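Local coordinates for protein peroxide stress sensing regulator (Streptococcus pyogenes, PDB 4I7H) that probably senses peroxide stress as a metal-dependent, DNA-binding transcription regulator of the ferric uptake regulator (FUR) family, at residues D2-Q7 / H97-V102; K32-Y37 / D48-D53; F78-K83 / Y91-G96; V103-G108 / I139-C144. All coordinates share one frame; numbering follows the deposited sequence.

Contact 1: residues D2-Q7 / H97-V102. With NI (nickel (II) ion), chain F.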
# COMPACT_ATOMS: atom_id res chain seq x y z
N ASP B 2 8.89 -1.49 14.80
CA ASP B 2 9.64 -0.32 15.26
C ASP B 2 10.44 0.37 14.14
O ASP B 2 11.26 -0.25 13.47
CB ASP B 2 10.55 -0.68 16.45
CG ASP B 2 9.83 -0.54 17.79
OD1 ASP B 2 8.97 0.36 17.91
OD2 ASP B 2 10.13 -1.32 18.72
N ILE B 3 10.21 1.67 13.98
CA ILE B 3 10.79 2.45 12.88
C ILE B 3 12.32 2.50 12.91
O ILE B 3 12.92 2.85 13.93
CB ILE B 3 10.22 3.89 12.86
CG1 ILE B 3 8.70 3.85 12.65
CG2 ILE B 3 10.89 4.74 11.78
CD1 ILE B 3 8.03 5.22 12.64
N HIS B 4 12.94 2.19 11.77
CA HIS B 4 14.39 2.14 11.63
C HIS B 4 14.78 2.21 10.16
O HIS B 4 13.92 2.07 9.28
CB HIS B 4 14.91 0.81 12.18
CG HIS B 4 14.25 -0.37 11.55
ND1 HIS B 4 13.00 -0.81 11.93
CD2 HIS B 4 14.64 -1.18 10.53
CE1 HIS B 4 12.65 -1.85 11.19
NE2 HIS B 4 13.63 -2.09 10.34
N SER B 5 16.07 2.39 9.90
CA SER B 5 16.59 2.45 8.54
C SER B 5 17.85 1.60 8.38
O SER B 5 18.63 1.43 9.32
CB SER B 5 16.90 3.91 8.15
OG SER B 5 17.54 3.99 6.89
N HIS B 6 18.04 1.07 7.17
CA HIS B 6 19.28 0.40 6.82
C HIS B 6 20.09 1.27 5.88
O HIS B 6 21.04 0.80 5.24
CB HIS B 6 18.97 -0.92 6.12
CG HIS B 6 18.28 -1.91 6.99
ND1 HIS B 6 18.95 -2.93 7.61
CD2 HIS B 6 16.97 -2.04 7.34
CE1 HIS B 6 18.09 -3.66 8.32
NE2 HIS B 6 16.89 -3.13 8.17
N GLN B 7 19.71 2.54 5.81
CA GLN B 7 20.30 3.50 4.86
C GLN B 7 20.26 3.04 3.40
O GLN B 7 21.08 3.47 2.59
CB GLN B 7 21.72 3.98 5.26
CG GLN B 7 22.37 3.34 6.49
CD GLN B 7 21.63 3.65 7.78
OE1 GLN B 7 20.97 4.68 7.90
NE2 GLN B 7 21.74 2.74 8.75
N HIS B 97 8.37 -6.47 7.03
CA HIS B 97 8.36 -5.18 6.35
C HIS B 97 9.46 -5.13 5.30
O HIS B 97 10.27 -6.05 5.17
CB HIS B 97 8.59 -4.07 7.37
CG HIS B 97 9.90 -4.17 8.08
ND1 HIS B 97 10.05 -4.88 9.25
CD2 HIS B 97 11.13 -3.69 7.77
CE1 HIS B 97 11.31 -4.82 9.65
NE2 HIS B 97 11.98 -4.11 8.77
N GLN B 98 9.47 -4.03 4.55
CA GLN B 98 10.55 -3.75 3.62
C GLN B 98 10.91 -2.27 3.75
O GLN B 98 10.32 -1.56 4.57
CB GLN B 98 10.14 -4.09 2.17
CG GLN B 98 9.00 -3.19 1.63
CD GLN B 98 8.78 -3.34 0.11
OE1 GLN B 98 9.59 -3.93 -0.61
NE2 GLN B 98 7.68 -2.77 -0.38
N HIS B 99 11.87 -1.82 2.96
CA HIS B 99 12.30 -0.42 2.99
C HIS B 99 12.32 0.12 1.59
O HIS B 99 12.90 -0.50 0.69
CB HIS B 99 13.68 -0.30 3.63
CG HIS B 99 13.67 -0.60 5.09
ND1 HIS B 99 13.37 0.36 6.03
CD2 HIS B 99 13.84 -1.76 5.77
CE1 HIS B 99 13.41 -0.18 7.23
NE2 HIS B 99 13.67 -1.46 7.10
N VAL B 100 11.66 1.26 1.40
CA VAL B 100 11.53 1.84 0.06
C VAL B 100 11.97 3.31 0.01
O VAL B 100 11.97 4.01 1.04
CB VAL B 100 10.12 1.58 -0.56
CG1 VAL B 100 9.21 0.84 0.40
CG2 VAL B 100 9.46 2.85 -1.09
N ASN B 101 12.38 3.75 -1.17
CA ASN B 101 12.88 5.11 -1.35
C ASN B 101 11.80 6.14 -1.65
O ASN B 101 10.78 5.80 -2.26
CB ASN B 101 13.94 5.12 -2.45
CG ASN B 101 15.24 4.48 -2.00
OD1 ASN B 101 15.67 4.68 -0.86
ND2 ASN B 101 15.87 3.72 -2.88
N VAL B 102 12.01 7.38 -1.19
CA VAL B 102 11.27 8.54 -1.71
C VAL B 102 12.30 9.49 -2.33
O VAL B 102 13.34 9.75 -1.73
CB VAL B 102 10.58 9.40 -0.64
CG1 VAL B 102 9.35 10.11 -1.22
CG2 VAL B 102 10.25 8.60 0.58
NI NI F . 14.28 -3.37 8.37
O HOH W 1 13.41 3.01 6.23

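Contact 2: residues K32-Y37 / D48-D53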
# COMPACT_ATOMS: atom_id res chain seq x y z
N LYS B 32 16.31 -19.65 4.17
CA LYS B 32 16.12 -18.77 3.01
C LYS B 32 15.00 -19.26 2.09
O LYS B 32 14.17 -18.46 1.65
CB LYS B 32 17.42 -18.65 2.20
CG LYS B 32 18.56 -17.94 2.91
CD LYS B 32 19.83 -18.02 2.07
CE LYS B 32 21.02 -17.45 2.84
NZ LYS B 32 22.32 -17.76 2.17
N ALA B 33 14.97 -20.56 1.81
CA ALA B 33 13.94 -21.11 0.92
C ALA B 33 12.53 -20.95 1.47
O ALA B 33 11.59 -20.65 0.72
CB ALA B 33 14.22 -22.57 0.60
N ILE B 34 12.37 -21.16 2.77
CA ILE B 34 11.07 -20.99 3.41
C ILE B 34 10.67 -19.51 3.38
O ILE B 34 9.53 -19.17 3.05
CB ILE B 34 11.10 -21.52 4.86
CG1 ILE B 34 11.24 -23.06 4.84
CG2 ILE B 34 9.84 -21.07 5.64
CD1 ILE B 34 11.55 -23.66 6.22
N ILE B 35 11.60 -18.62 3.71
CA ILE B 35 11.31 -17.18 3.64
C ILE B 35 10.86 -16.78 2.24
O ILE B 35 9.84 -16.11 2.08
CB ILE B 35 12.53 -16.35 4.03
CG1 ILE B 35 12.78 -16.47 5.53
CG2 ILE B 35 12.31 -14.89 3.65
CD1 ILE B 35 14.16 -16.00 5.96
N SER B 36 11.61 -17.19 1.24
CA SER B 36 11.31 -16.84 -0.13
C SER B 36 9.95 -17.40 -0.55
O SER B 36 9.16 -16.72 -1.21
CB SER B 36 12.43 -17.31 -1.06
OG SER B 36 12.11 -17.05 -2.41
N TYR B 37 9.65 -18.63 -0.12
CA TYR B 37 8.38 -19.26 -0.44
C TYR B 37 7.22 -18.49 0.17
O TYR B 37 6.20 -18.25 -0.48
CB TYR B 37 8.36 -20.71 0.06
CG TYR B 37 7.05 -21.42 -0.20
CD1 TYR B 37 6.01 -21.33 0.72
CD2 TYR B 37 6.84 -22.16 -1.36
CE1 TYR B 37 4.80 -21.97 0.50
CE2 TYR B 37 5.63 -22.81 -1.59
CZ TYR B 37 4.61 -22.70 -0.66
OH TYR B 37 3.41 -23.33 -0.86
N ASP B 48 2.15 -27.80 6.35
CA ASP B 48 2.20 -28.98 5.48
C ASP B 48 2.34 -28.57 4.03
O ASP B 48 3.06 -29.21 3.26
CB ASP B 48 0.96 -29.85 5.65
CG ASP B 48 0.96 -31.05 4.73
OD1 ASP B 48 1.74 -32.00 4.99
OD2 ASP B 48 0.21 -31.06 3.73
N LYS B 49 1.65 -27.49 3.66
CA LYS B 49 1.74 -26.95 2.31
C LYS B 49 3.17 -26.53 2.01
O LYS B 49 3.73 -26.91 0.98
CB LYS B 49 0.81 -25.74 2.19
CG LYS B 49 0.09 -25.63 0.87
CD LYS B 49 1.05 -25.52 -0.29
CE LYS B 49 0.42 -24.79 -1.46
NZ LYS B 49 -0.64 -25.58 -2.15
N ILE B 50 3.74 -25.72 2.89
CA ILE B 50 5.12 -25.29 2.74
C ILE B 50 6.04 -26.51 2.61
O ILE B 50 6.87 -26.61 1.69
CB ILE B 50 5.57 -24.47 3.97
CG1 ILE B 50 4.82 -23.13 4.04
CG2 ILE B 50 7.08 -24.24 3.91
CD1 ILE B 50 4.89 -22.49 5.42
N TYR B 51 5.88 -27.44 3.54
CA TYR B 51 6.69 -28.66 3.54
C TYR B 51 6.56 -29.41 2.22
O TYR B 51 7.57 -29.75 1.59
CB TYR B 51 6.26 -29.54 4.72
CG TYR B 51 6.89 -30.92 4.72
CD1 TYR B 51 6.12 -32.06 4.50
CD2 TYR B 51 8.25 -31.09 4.96
CE1 TYR B 51 6.68 -33.33 4.50
CE2 TYR B 51 8.84 -32.38 4.97
CZ TYR B 51 8.04 -33.49 4.73
OH TYR B 51 8.58 -34.76 4.74
N ARG B 52 5.33 -29.65 1.78
CA ARG B 52 5.12 -30.44 0.57
C ARG B 52 5.71 -29.79 -0.67
O ARG B 52 6.25 -30.47 -1.55
CB ARG B 52 3.63 -30.74 0.37
CG ARG B 52 3.12 -31.88 1.26
CD ARG B 52 1.68 -32.26 0.95
NE ARG B 52 0.72 -31.29 1.48
CZ ARG B 52 0.12 -30.36 0.74
NH1 ARG B 52 0.37 -30.28 -0.56
NH2 ARG B 52 -0.73 -29.51 1.31
N ASP B 53 5.65 -28.46 -0.72
CA ASP B 53 6.18 -27.72 -1.87
C ASP B 53 7.70 -27.60 -1.88
O ASP B 53 8.29 -27.41 -2.94
CB ASP B 53 5.53 -26.34 -1.96
CG ASP B 53 4.08 -26.41 -2.42
OD1 ASP B 53 3.59 -27.55 -2.61
OD2 ASP B 53 3.42 -25.35 -2.59

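Contact 3: residues F78-K83 / Y91-G96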
# COMPACT_ATOMS: atom_id res chain seq x y z
N PHE B 78 8.47 -11.80 11.74
CA PHE B 78 8.39 -11.74 10.28
C PHE B 78 7.28 -12.59 9.70
O PHE B 78 6.95 -12.48 8.52
CB PHE B 78 9.73 -12.09 9.63
CG PHE B 78 10.81 -11.09 9.91
CD1 PHE B 78 10.94 -9.97 9.12
CD2 PHE B 78 11.67 -11.26 10.98
CE1 PHE B 78 11.91 -9.03 9.37
CE2 PHE B 78 12.66 -10.32 11.25
CZ PHE B 78 12.78 -9.20 10.43
N VAL B 79 6.71 -13.47 10.51
CA VAL B 79 5.47 -14.14 10.11
C VAL B 79 4.48 -14.22 11.27
O VAL B 79 4.86 -14.10 12.44
CB VAL B 79 5.69 -15.53 9.39
CG1 VAL B 79 7.14 -15.74 9.01
CG2 VAL B 79 5.15 -16.70 10.21
N SER B 80 3.22 -14.38 10.92
CA SER B 80 2.16 -14.41 11.92
C SER B 80 1.44 -15.72 11.82
O SER B 80 1.29 -16.28 10.72
CB SER B 80 1.17 -13.28 11.63
OG SER B 80 0.65 -13.43 10.32
N GLU B 81 1.00 -16.23 12.96
CA GLU B 81 0.23 -17.47 13.00
C GLU B 81 -1.23 -17.10 13.10
O GLU B 81 -1.59 -16.15 13.81
CB GLU B 81 0.62 -18.32 14.22
CG GLU B 81 2.09 -18.62 14.35
CD GLU B 81 2.48 -19.10 15.74
OE1 GLU B 81 3.36 -19.99 15.84
OE2 GLU B 81 1.92 -18.58 16.74
N LEU B 82 -2.09 -17.83 12.42
CA LEU B 82 -3.50 -17.59 12.58
C LEU B 82 -4.27 -18.88 12.38
O LEU B 82 -3.80 -19.79 11.67
CB LEU B 82 -3.98 -16.52 11.60
CG LEU B 82 -3.97 -16.93 10.12
CD1 LEU B 82 -5.39 -17.25 9.64
CD2 LEU B 82 -3.34 -15.85 9.26
N LYS B 83 -5.44 -18.96 13.00
CA LYS B 83 -6.37 -20.03 12.74
C LYS B 83 -7.66 -19.43 12.21
O LYS B 83 -7.99 -18.26 12.53
CB LYS B 83 -6.68 -20.79 14.02
CG LYS B 83 -5.56 -21.70 14.44
CD LYS B 83 -5.90 -22.34 15.75
CE LYS B 83 -4.69 -23.03 16.30
NZ LYS B 83 -5.06 -23.81 17.50
N TYR B 91 -2.22 -21.46 10.02
CA TYR B 91 -1.87 -20.88 8.73
C TYR B 91 -0.87 -19.76 9.01
O TYR B 91 -0.98 -19.07 10.04
CB TYR B 91 -3.13 -20.38 8.00
CG TYR B 91 -4.08 -21.52 7.66
CD1 TYR B 91 -3.83 -22.36 6.58
CD2 TYR B 91 -5.19 -21.77 8.45
CE1 TYR B 91 -4.68 -23.42 6.28
CE2 TYR B 91 -6.05 -22.83 8.16
CZ TYR B 91 -5.78 -23.65 7.07
OH TYR B 91 -6.63 -24.69 6.78
N TYR B 92 0.10 -19.62 8.12
CA TYR B 92 1.24 -18.75 8.36
C TYR B 92 1.25 -17.66 7.30
O TYR B 92 0.95 -17.89 6.13
CB TYR B 92 2.54 -19.57 8.36
CG TYR B 92 2.56 -20.57 9.49
CD1 TYR B 92 3.05 -20.22 10.73
CD2 TYR B 92 2.03 -21.85 9.33
CE1 TYR B 92 3.05 -21.12 11.80
CE2 TYR B 92 2.03 -22.77 10.39
CZ TYR B 92 2.53 -22.39 11.61
OH TYR B 92 2.53 -23.29 12.65
N ASP B 93 1.59 -16.45 7.72
CA ASP B 93 1.51 -15.30 6.82
C ASP B 93 2.82 -14.56 6.93
O ASP B 93 3.18 -14.12 8.02
CB ASP B 93 0.36 -14.40 7.24
CG ASP B 93 0.40 -13.03 6.58
OD1 ASP B 93 0.61 -12.96 5.34
OD2 ASP B 93 0.21 -12.01 7.32
N PHE B 94 3.55 -14.43 5.83
CA PHE B 94 4.77 -13.66 5.94
C PHE B 94 4.39 -12.18 5.95
O PHE B 94 3.83 -11.66 4.99
CB PHE B 94 5.76 -13.94 4.81
CG PHE B 94 7.06 -13.22 4.99
CD1 PHE B 94 7.22 -11.93 4.48
CD2 PHE B 94 8.09 -13.80 5.70
CE1 PHE B 94 8.40 -11.25 4.67
CE2 PHE B 94 9.29 -13.11 5.89
CZ PHE B 94 9.44 -11.83 5.37
N MET B 95 4.69 -11.50 7.05
CA MET B 95 4.28 -10.11 7.14
C MET B 95 5.44 -9.16 7.41
O MET B 95 5.24 -8.03 7.84
CB MET B 95 3.14 -9.94 8.16
CG MET B 95 3.27 -10.78 9.41
SD MET B 95 4.66 -10.26 10.40
CE MET B 95 4.00 -10.46 12.06
N GLY B 96 6.65 -9.63 7.12
CA GLY B 96 7.84 -8.82 7.31
C GLY B 96 7.83 -7.55 6.47
O GLY B 96 7.38 -7.54 5.32
O HOH W 2 3.80 -22.35 15.02

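Contact 4: residues V103-G108 / I139-C144. With ZN (zinc ion), chain E.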
# COMPACT_ATOMS: atom_id res chain seq x y z
N VAL B 103 12.00 10.03 -3.51
CA VAL B 103 12.90 10.95 -4.16
C VAL B 103 12.28 12.35 -4.19
O VAL B 103 11.08 12.50 -4.46
CB VAL B 103 13.22 10.49 -5.59
CG1 VAL B 103 14.29 11.41 -6.23
CG2 VAL B 103 13.69 9.02 -5.58
N CYS B 104 13.08 13.37 -3.88
CA CYS B 104 12.60 14.75 -4.05
C CYS B 104 12.54 15.14 -5.52
O CYS B 104 13.56 15.13 -6.22
CB CYS B 104 13.47 15.77 -3.29
SG CYS B 104 12.71 17.41 -3.43
N GLU B 105 11.36 15.48 -6.01
CA GLU B 105 11.20 15.87 -7.41
C GLU B 105 11.89 17.21 -7.75
O GLU B 105 11.92 17.62 -8.92
CB GLU B 105 9.71 15.95 -7.77
CG GLU B 105 8.96 14.65 -7.51
CD GLU B 105 7.80 14.46 -8.47
OE1 GLU B 105 8.02 13.92 -9.58
OE2 GLU B 105 6.67 14.85 -8.12
N ILE B 106 12.44 17.87 -6.74
CA ILE B 106 13.11 19.17 -6.93
C ILE B 106 14.63 19.09 -6.83
O ILE B 106 15.34 19.47 -7.77
CB ILE B 106 12.60 20.21 -5.93
CG1 ILE B 106 11.13 20.53 -6.19
CG2 ILE B 106 13.44 21.49 -6.01
CD1 ILE B 106 10.51 21.42 -5.16
N CYS B 107 15.14 18.62 -5.70
CA CYS B 107 16.59 18.52 -5.49
C CYS B 107 17.15 17.10 -5.68
O CYS B 107 18.36 16.89 -5.53
CB CYS B 107 16.97 19.05 -4.12
SG CYS B 107 16.79 17.89 -2.73
N GLY B 108 16.28 16.13 -5.96
CA GLY B 108 16.73 14.76 -6.20
C GLY B 108 17.29 14.03 -5.00
O GLY B 108 17.83 12.92 -5.14
N ILE B 139 8.63 3.00 -5.77
CA ILE B 139 9.44 4.14 -5.33
C ILE B 139 8.47 5.31 -5.20
O ILE B 139 7.56 5.46 -6.01
CB ILE B 139 10.55 4.48 -6.35
CG1 ILE B 139 11.46 5.59 -5.82
CG2 ILE B 139 9.95 4.87 -7.71
CD1 ILE B 139 12.83 5.61 -6.50
N ALA B 140 8.65 6.13 -4.17
CA ALA B 140 7.78 7.26 -3.98
C ALA B 140 8.47 8.54 -4.43
O ALA B 140 9.71 8.65 -4.41
CB ALA B 140 7.36 7.36 -2.53
N TYR B 141 7.68 9.51 -4.86
CA TYR B 141 8.20 10.82 -5.23
C TYR B 141 7.55 11.87 -4.36
O TYR B 141 6.34 11.79 -4.06
CB TYR B 141 7.96 11.12 -6.71
CG TYR B 141 8.78 10.26 -7.62
CD1 TYR B 141 8.26 9.07 -8.13
CD2 TYR B 141 10.09 10.60 -7.94
CE1 TYR B 141 9.02 8.26 -8.95
CE2 TYR B 141 10.85 9.81 -8.76
CZ TYR B 141 10.31 8.64 -9.27
OH TYR B 141 11.07 7.84 -10.09
N GLY B 142 8.34 12.86 -3.96
CA GLY B 142 7.79 13.95 -3.18
C GLY B 142 8.66 15.19 -3.12
O GLY B 142 9.52 15.41 -3.99
N ILE B 143 8.44 16.00 -2.09
CA ILE B 143 9.21 17.22 -1.88
C ILE B 143 9.86 17.13 -0.52
O ILE B 143 9.16 17.04 0.49
CB ILE B 143 8.31 18.48 -1.89
CG1 ILE B 143 7.27 18.41 -3.02
CG2 ILE B 143 9.16 19.73 -1.97
CD1 ILE B 143 7.85 18.54 -4.41
N CYS B 144 11.19 17.13 -0.47
CA CYS B 144 11.85 16.92 0.80
C CYS B 144 11.60 18.14 1.71
O CYS B 144 11.27 19.22 1.21
CB CYS B 144 13.35 16.66 0.61
SG CYS B 144 14.30 18.17 0.38
ZN ZN E . 14.46 18.51 -2.06

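Contact 1: residues D2-Q7 / H97-V102
The NE2 atoms of His4, His97 and His99 converge on one nickel ion, each nitrogen 2.4 Å from the metal, so the irregular N-terminal segment 2-7 and the start of strand 98-104 are joined through a bound ion. The three donors crowd together on it: His4 NE2 and His97 NE2 are 3.0 Å apart, a separation set by their common metal. His4 and His97 arrive from opposite directions, their ring planes turned 75° to one another, while His4 and His99 run at about a right angle. Both His4 and His97 hold CG between their backbone N and carbonyl carbon (chi1 near 60°), which swings each ring in toward the ion. His6 comes in from the same segment as His4 with its edge toward the face of the His99 ring, an offset edge-to-face pair with planes at 70° and His6 CD2 3.4 Å from His99 NE2. The nickel ion lies in the plane of the His6 ring, and His6 NE2 is 2.6 Å from the nickel, slightly farther than the nitrogens of His4, His97 and His99; His6 ND1 is tied to Glu18. A water fixes the turn of the His99 ring: His99 ND1 donates to it over 2.7 Å, which leaves NE2 as the nitrogen for the metal. The same water lies near His4 O, to which it may donate. His19 and Asn15, both on helix 12-22, complete the coordination. A histidine-rich site of this kind, built from the N-terminal segment, helix 12-22 and strand 98-104, is consistent with the regulatory metal site of PerR proteins.

Contact 2: residues K32-Y37 / D48-D53
Tyr37 and Ile50 carry most of this contact, with Asp53 as its polar end, and the tyrosine gives up by far the most surface. Tyr37 sits on helix 29-39 and reaches across to helix 47-54; over these short segments the axes approach to 11.0 Å and their directions differ by 117°, and Tyr37 spans much of that distance. With CG anti to the backbone N (chi1 178°) the phenol points toward helix 47-54. Its CE1 meets Ile50, whose CG1 lies 3.7 Å from Tyr37 CE1. Across the ring, Tyr37 CE2 comes to Asp53 CB at 3.6 Å. At the far end Tyr37 OH donates to Asp53 OD2 over 2.7 Å, meeting the carboxylate from above its plane, 37° out of it. The bent chain of Lys49 passes the same hydroxyl at about a right angle, its CD 3.3 Å from Tyr37 OH. Deeper in, the buried side chains of Ile34 and Ile50 only graze, CG1 of Ile34 being 4.4 Å from CG2 of Ile50; Leu54 also packs against both Ile34 and Tyr37. Both helices belong to the DNA-binding winged-helix part expected of FUR proteins. The chemistry is that of an aromatic ring packed on aliphatic carbon, with its hydroxyl bonded to a carboxylate: the short bond ties the end of the ring to helix 47-54 and would be expected to limit its movement.

Contact 3: residues F78-K83 / Y91-G96
Phe94 and Phe78 meet at one end of an antiparallel beta hairpin, strands 79-82 and 91-94, which fits the wing of the winged-helix fold. Phe94 can be followed outward, its ring placed by CG lying anti to the backbone N (chi1 -176°). Its CB is 4.2 Å from Phe78 O, and the same carbonyl oxygen then stands over one face of the ring, displaced toward the rim: CG is 3.6 Å from Phe78 O and CD2, the closest ring atom, 3.3 Å. CD2 also meets Val79 CG1 at 4.0 Å, the two side chains crossing at about a right angle. Further out, CE2 touches Phe78 CB at 3.9 Å, and CZ reaches past toward the Phe78 ring. Ala12, Val16 and Met38 of the surrounding helices also pack on Phe94, burying it. Phe78 O has a second role, accepting from Met95 N at 2.9 Å with the donor 40° out of the carbonyl plane. Met95 then folds its bent chain back over the strand, bringing SD near the Phe78 carbonyl and CE near Val79 O. Between the strands, Ser80 with Asp93 and Leu82 with Tyr91 are hydrogen-bonded pairs, whereas Val79-Phe94 and Glu81-Tyr92 are non-hydrogen-bonded pairs whose side chains share the helix-facing side of the sheet. There Glu81 runs alongside Tyr92: Glu81 CG is 3.7 Å from Tyr92 CE1, and Glu81 OE1 is salt-bridged to Lys71. A water in the plane of the tyrosine ring links Glu81 OE1 to Tyr92 OH, 2.8 Å from the hydroxyl.

Contact 4: residues V103-G108 / I139-C144
Val103 and Tyr141 sit side by side on one face of a parallel strand pair that leads into a four-cysteine zinc site, with Cys104 and Cys107 on a zinc knuckle and Cys144 just ahead of helix 145-148. The Val103 side chain leans on the tyrosine ring, CB 3.9 Å from Tyr141 CD2, and its CG2 branch reaches CD1 of Ile139 at 3.6 Å, these two side chains crossing obliquely. Glu105 meets Tyr141 at about a right angle, CG 3.8 Å from Tyr141 CB and the carboxylate turned 45° from the ring plane. That carboxylate is held by Arg135 and Thr134 of the second subunit, and the same arginine makes a cation-pi contact with the tyrosine. Strand 140-143 also pairs with a strand of that subunit, so the contact helps form the dimer sheet. Near the metal, Ile106 CD1 touches Ile143 CG2 at 3.9 Å. Cys104 SG, Cys107 SG and Cys144 SG come to the zinc ion from different directions, and Cys147 is the fourth ligand. The extended first torsion of Cys104 (chi1 -175°) carries its sulfur to the zinc ion, where Ile106 N and Cys107 N donate hydrogen bonds to it, which would be expected to temper the thiolate's charge. From the opposing segment Cys144 N donates to Cys104 SG over 3.3 Å, almost straight at 171°.

Contacts 2 and 3 lie in the N-terminal, probably DNA-binding part, their centres about 13 Å apart, and touch where Ile35 packs on Phe94. Contact 1, whose two segments enclose both along the chain, sits about 20 Å between centres from contact 3, joined to it by His97 against Phe78; strands 91-94 and 98-104 follow directly on one another. Contact 4 comes last and shares strand 98-104 and the three-stranded sheet with contact 1, their centres about 16 Å apart; both touch the second subunit. The centres of contacts 2 and 4 are about 38 Å apart. The nickel site thus stands between the winged-helix part and the zinc-bearing dimer part, a position consistent with coupling metal state to DNA binding.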